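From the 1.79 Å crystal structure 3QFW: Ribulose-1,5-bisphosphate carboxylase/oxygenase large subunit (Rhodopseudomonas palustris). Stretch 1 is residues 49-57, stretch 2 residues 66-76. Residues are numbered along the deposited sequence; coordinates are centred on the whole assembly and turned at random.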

ATOM      1  N   ASN B  49     -15.471   5.119 -24.947  1.00 38.17           N
ATOM      2  CA  ASN B  49     -15.372   3.789 -24.358  1.00 43.96           C
ATOM      3  C   ASN B  49     -14.393   3.681 -23.188  1.00 43.33           C
ATOM      4  O   ASN B  49     -14.584   2.861 -22.285  1.00 40.30           O
ATOM      5  CB  ASN B  49     -14.996   2.767 -25.429  1.00 46.36           C
ATOM      6  CG  ASN B  49     -16.190   2.314 -26.246  1.00 51.17           C
ATOM      7  OD1 ASN B  49     -17.263   2.926 -26.199  1.00 49.05           O
ATOM      8  ND2 ASN B  49     -16.013   1.231 -26.997  1.00 48.37           N
ATOM      9  N   ILE B  50     -13.346   4.503 -23.207  1.00 40.42           N
ATOM     10  CA  ILE B  50     -12.289   4.421 -22.202  1.00 40.03           C
ATOM     11  C   ILE B  50     -12.334   5.546 -21.167  1.00 40.82           C
ATOM     12  O   ILE B  50     -12.133   5.303 -19.979  1.00 35.63           O
ATOM     13  CB  ILE B  50     -10.892   4.377 -22.849  1.00 41.71           C
ATOM     14  CG1 ILE B  50     -10.793   3.188 -23.807  1.00 40.88           C
ATOM     15  CG2 ILE B  50      -9.806   4.314 -21.780  1.00 41.26           C
ATOM     16  CD1 ILE B  50     -11.247   1.893 -23.214  1.00 44.11           C
ATOM     17  N   VAL B  51     -12.574   6.775 -21.616  1.00 40.62           N
ATOM     18  CA  VAL B  51     -12.777   7.877 -20.680  1.00 41.04           C
ATOM     19  C   VAL B  51     -13.853   7.497 -19.651  1.00 41.38           C
ATOM     20  O   VAL B  51     -14.855   6.874 -19.993  1.00 37.97           O
ATOM     21  CB  VAL B  51     -13.193   9.164 -21.409  1.00 40.92           C
ATOM     22  CG1 VAL B  51     -13.406  10.288 -20.417  1.00 36.66           C
ATOM     23  CG2 VAL B  51     -12.138   9.560 -22.447  1.00 44.55           C
ATOM     24  N   GLY B  52     -13.646   7.863 -18.392  1.00 37.57           N
ATOM     25  CA  GLY B  52     -14.619   7.527 -17.364  1.00 38.52           C
ATOM     26  C   GLY B  52     -15.863   8.385 -17.491  1.00 40.67           C
ATOM     27  O   GLY B  52     -15.787   9.555 -17.880  1.00 34.64           O
ATOM     28  N   ARG B  53     -17.018   7.804 -17.182  1.00 35.75           N
ATOM     29  CA  ARG B  53     -18.264   8.549 -17.221  1.00 36.21           C
ATOM     30  C   ARG B  53     -18.695   8.935 -15.821  1.00 38.84           C
ATOM     31  O   ARG B  53     -18.626   8.120 -14.902  1.00 41.82           O
ATOM     32  CB  ARG B  53     -19.377   7.704 -17.859  1.00 41.41           C
ATOM     33  CG  ARG B  53     -19.084   7.243 -19.279  1.00 42.74           C
ATOM     34  CD  ARG B  53     -20.315   6.598 -19.921  1.00 46.13           C
ATOM     35  NE  ARG B  53     -20.730   5.376 -19.240  1.00 52.27           N
ATOM     36  CZ  ARG B  53     -21.670   4.552 -19.692  1.00 54.14           C
ATOM     37  NH1 ARG B  53     -22.288   4.819 -20.835  1.00 55.35           N
ATOM     38  NH2 ARG B  53     -21.990   3.461 -19.007  1.00 53.49           N
ATOM     39  N   VAL B  54     -19.153  10.169 -15.653  1.00 35.83           N
ATOM     40  CA  VAL B  54     -19.837  10.549 -14.426  1.00 38.07           C
ATOM     41  C   VAL B  54     -21.286  10.061 -14.516  1.00 42.44           C
ATOM     42  O   VAL B  54     -22.114  10.664 -15.205  1.00 39.68           O
ATOM     43  CB  VAL B  54     -19.802  12.075 -14.195  1.00 36.87           C
ATOM     44  CG1 VAL B  54     -20.561  12.448 -12.919  1.00 38.40           C
ATOM     45  CG2 VAL B  54     -18.356  12.578 -14.146  1.00 39.03           C
ATOM     46  N   GLU B  55     -21.582   8.954 -13.840  1.00 37.35           N
ATOM     47  CA  GLU B  55     -22.913   8.369 -13.873  1.00 39.21           C
ATOM     48  C   GLU B  55     -23.883   9.188 -13.041  1.00 41.35           C
ATOM     49  O   GLU B  55     -25.057   9.331 -13.397  1.00 45.49           O
ATOM     50  CB  GLU B  55     -22.883   6.928 -13.353  1.00 38.19           C
ATOM     51  CG  GLU B  55     -22.169   5.950 -14.267  1.00 45.19           C
ATOM     52  CD  GLU B  55     -23.078   5.390 -15.338  1.00 54.10           C
ATOM     53  OE1 GLU B  55     -23.202   6.024 -16.412  1.00 55.31           O
ATOM     54  OE2 GLU B  55     -23.674   4.314 -15.101  1.00 62.26           O
ATOM     55  N   ASP B  56     -23.397   9.717 -11.924  1.00 36.65           N
ATOM     56  CA  ASP B  56     -24.267  10.418 -10.992  1.00 43.97           C
ATOM     57  C   ASP B  56     -23.516  11.317 -10.020  1.00 42.50           C
ATOM     58  O   ASP B  56     -22.373  11.043  -9.649  1.00 40.47           O
ATOM     59  CB  ASP B  56     -25.100   9.416 -10.191  1.00 38.24           C
ATOM     60  CG  ASP B  56     -26.221  10.079  -9.422  1.00 46.50           C
ATOM     61  OD1 ASP B  56     -27.081  10.723 -10.066  1.00 46.42           O
ATOM     62  OD2 ASP B  56     -26.242   9.968  -8.176  1.00 46.10           O
ATOM     63  N   VAL B  57     -24.185  12.388  -9.606  1.00 40.07           N
ATOM     64  CA  VAL B  57     -23.698  13.244  -8.538  1.00 44.43           C
ATOM     65  C   VAL B  57     -24.831  13.523  -7.553  1.00 42.11           C
ATOM     66  O   VAL B  57     -25.879  14.047  -7.931  1.00 45.18           O
ATOM     67  CB  VAL B  57     -23.155  14.575  -9.086  1.00 37.16           C
ATOM     68  CG1 VAL B  57     -22.538  15.388  -7.966  1.00 42.05           C
ATOM     69  CG2 VAL B  57     -22.139  14.322 -10.191  1.00 42.57           C
ATOM     70  N   ALA B  66     -21.573  12.401  -3.151  1.00 39.29           N
ATOM     71  CA  ALA B  66     -21.260  11.068  -3.620  1.00 39.59           C
ATOM     72  C   ALA B  66     -21.261  11.109  -5.138  1.00 41.08           C
ATOM     73  O   ALA B  66     -22.191  11.630  -5.758  1.00 40.82           O
ATOM     74  CB  ALA B  66     -22.277  10.062  -3.110  1.00 42.43           C
ATOM     75  N   VAL B  67     -20.210  10.572  -5.737  1.00 34.71           N
ATOM     76  CA  VAL B  67     -20.082  10.593  -7.184  1.00 39.74           C
ATOM     77  C   VAL B  67     -19.853   9.189  -7.710  1.00 37.01           C
ATOM     78  O   VAL B  67     -18.900   8.517  -7.325  1.00 34.53           O
ATOM     79  CB  VAL B  67     -18.949  11.538  -7.632  1.00 38.32           C
ATOM     80  CG1 VAL B  67     -18.755  11.483  -9.150  1.00 38.66           C
ATOM     81  CG2 VAL B  67     -19.243  12.962  -7.161  1.00 39.83           C
ATOM     82  N   ARG B  68     -20.765   8.747  -8.570  1.00 36.02           N
ATOM     83  CA  ARG B  68     -20.655   7.450  -9.220  1.00 34.88           C
ATOM     84  C   ARG B  68     -19.961   7.603 -10.563  1.00 37.73           C
ATOM     85  O   ARG B  68     -20.407   8.369 -11.427  1.00 36.69           O
ATOM     86  CB  ARG B  68     -22.037   6.822  -9.403  1.00 33.31           C
ATOM     87  CG  ARG B  68     -22.603   6.223  -8.126  1.00 35.76           C
ATOM     88  CD  ARG B  68     -24.072   5.813  -8.279  1.00 37.16           C
ATOM     89  NE  ARG B  68     -24.269   4.739  -9.250  1.00 39.21           N
ATOM     90  CZ  ARG B  68     -24.269   3.441  -8.954  1.00 39.64           C
ATOM     91  NH1 ARG B  68     -24.050   3.043  -7.710  1.00 38.19           N
ATOM     92  NH2 ARG B  68     -24.466   2.539  -9.906  1.00 38.78           N
ATOM     93  N   ILE B  69     -18.864   6.876 -10.733  1.00 32.86           N
ATOM     94  CA  ILE B  69     -18.109   6.916 -11.977  1.00 32.38           C
ATOM     95  C   ILE B  69     -18.103   5.554 -12.629  1.00 33.84           C
ATOM     96  O   ILE B  69     -17.795   4.550 -11.988  1.00 31.47           O
ATOM     97  CB  ILE B  69     -16.649   7.338 -11.738  1.00 31.91           C
ATOM     98  CG1 ILE B  69     -16.601   8.714 -11.075  1.00 37.25           C
ATOM     99  CG2 ILE B  69     -15.865   7.352 -13.060  1.00 33.76           C
ATOM    100  CD1 ILE B  69     -17.170   9.811 -11.939  1.00 38.19           C
ATOM    101  N   GLY B  70     -18.455   5.524 -13.907  1.00 37.28           N
ATOM    102  CA  GLY B  70     -18.422   4.300 -14.680  1.00 34.97           C
ATOM    103  C   GLY B  70     -17.068   4.192 -15.342  1.00 33.83           C
ATOM    104  O   GLY B  70     -16.715   5.019 -16.186  1.00 34.98           O
ATOM    105  N   LEU B  71     -16.306   3.176 -14.961  1.00 33.54           N
ATOM    106  CA  LEU B  71     -14.954   2.991 -15.475  1.00 32.63           C
ATOM    107  C   LEU B  71     -14.904   1.806 -16.425  1.00 32.85           C
ATOM    108  O   LEU B  71     -15.340   0.715 -16.079  1.00 33.53           O
ATOM    109  CB  LEU B  71     -13.957   2.777 -14.329  1.00 32.30           C
ATOM    110  CG  LEU B  71     -13.717   3.940 -13.356  1.00 34.52           C
ATOM    111  CD1 LEU B  71     -12.793   3.523 -12.211  1.00 35.72           C
ATOM    112  CD2 LEU B  71     -13.147   5.152 -14.077  1.00 30.49           C
ATOM    113  N   ALA B  72     -14.376   2.021 -17.629  1.00 31.47           N
ATOM    114  CA  ALA B  72     -14.251   0.935 -18.596  1.00 35.41           C
ATOM    115  C   ALA B  72     -13.515  -0.258 -17.994  1.00 35.34           C
ATOM    116  O   ALA B  72     -12.379  -0.123 -17.535  1.00 34.25           O
ATOM    117  CB  ALA B  72     -13.548   1.410 -19.847  1.00 36.23           C
ATOM    118  N   ALA B  73     -14.168  -1.418 -17.985  1.00 33.80           N
ATOM    119  CA  ALA B  73     -13.544  -2.644 -17.488  1.00 32.23           C
ATOM    120  C   ALA B  73     -12.245  -2.987 -18.221  1.00 34.72           C
ATOM    121  O   ALA B  73     -11.362  -3.640 -17.660  1.00 35.10           O
ATOM    122  CB  ALA B  73     -14.516  -3.816 -17.575  1.00 37.85           C
ATOM    123  N   ALA B  74     -12.142  -2.567 -19.477  1.00 34.71           N
ATOM    124  CA  ALA B  74     -10.960  -2.864 -20.280  1.00 35.15           C
ATOM    125  C   ALA B  74      -9.700  -2.352 -19.594  1.00 34.59           C
ATOM    126  O   ALA B  74      -8.642  -2.964 -19.693  1.00 36.41           O
ATOM    127  CB  ALA B  74     -11.087  -2.257 -21.668  1.00 34.10           C
ATOM    128  N   THR B  75      -9.831  -1.230 -18.893  1.00 34.24           N
ATOM    129  CA  THR B  75      -8.679  -0.582 -18.270  1.00 35.05           C
ATOM    130  C   THR B  75      -8.197  -1.339 -17.033  1.00 34.59           C
ATOM    131  O   THR B  75      -7.033  -1.217 -16.636  1.00 34.36           O
ATOM    132  CB  THR B  75      -8.985   0.882 -17.902  1.00 36.80           C
ATOM    133  OG1 THR B  75      -9.906   0.932 -16.807  1.00 35.55           O
ATOM    134  CG2 THR B  75      -9.587   1.608 -19.087  1.00 40.13           C
ATOM    135  N   ALA B  76      -9.079  -2.130 -16.424  1.00 31.43           N
ATOM    136  CA  ALA B  76      -8.686  -2.851 -15.218  1.00 30.72           C
ATOM    137  C   ALA B  76      -9.031  -4.344 -15.238  1.00 37.02           C
ATOM    138  O   ALA B  76     -10.130  -4.751 -14.826  1.00 36.07           O
ATOM    139  CB  ALA B  76      -9.270  -2.167 -13.991  1.00 35.66           C
TER
HETATM  140  O   HOH W   1     -12.767   4.332 -17.549  1.00 28.45           O
HETATM  141  O   HOH W   2     -23.820   9.187  -6.830  1.00 39.74           O

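The strand that starts at R53 pairs antiparallel with the strand running through A66 to G70, and stretch 2 is followed here from A66. A66 O receives a CA-H...O contact from V57 CA at 3.6 Å. A water links the same oxygen, through a weak bond, to D56 OD2. V67 sits opposite V57 in a non-hydrogen-bonded pair. Its CG2 meets V57 CG1 at 4.2 Å, and its CG1 lies 4.3 Å from V54 CG1.

R68 marks a beta bulge. Its N donates to D56 O at 3.0 Å. Its O accepts from two successive amides, E55 N at 2.7 Å and, weakly, D56 N at 3.3 Å. One residue thus faces two, and the register shifts by one.

I69 shares the apolar face with V54, V57 and V67. Its CD1 packs on V54 CG2 at 3.7 Å. G70 and R53 form a hydrogen-bonded pair: G70 N to R53 O is 2.8 Å, and R53 N to G70 O is 3.0 Å. An ideal CB on G70 would fall 3.4 Å from E55 CG, so the space beside this glycine is tight.

A water bridges A72 N and I50 O. A72 CB lies 3.0 Å from N49 O, a close approach. T75 OG1 donates to A72 O at 2.8 Å, while T75 CG2 reaches I50 CG2 at 3.8 Å.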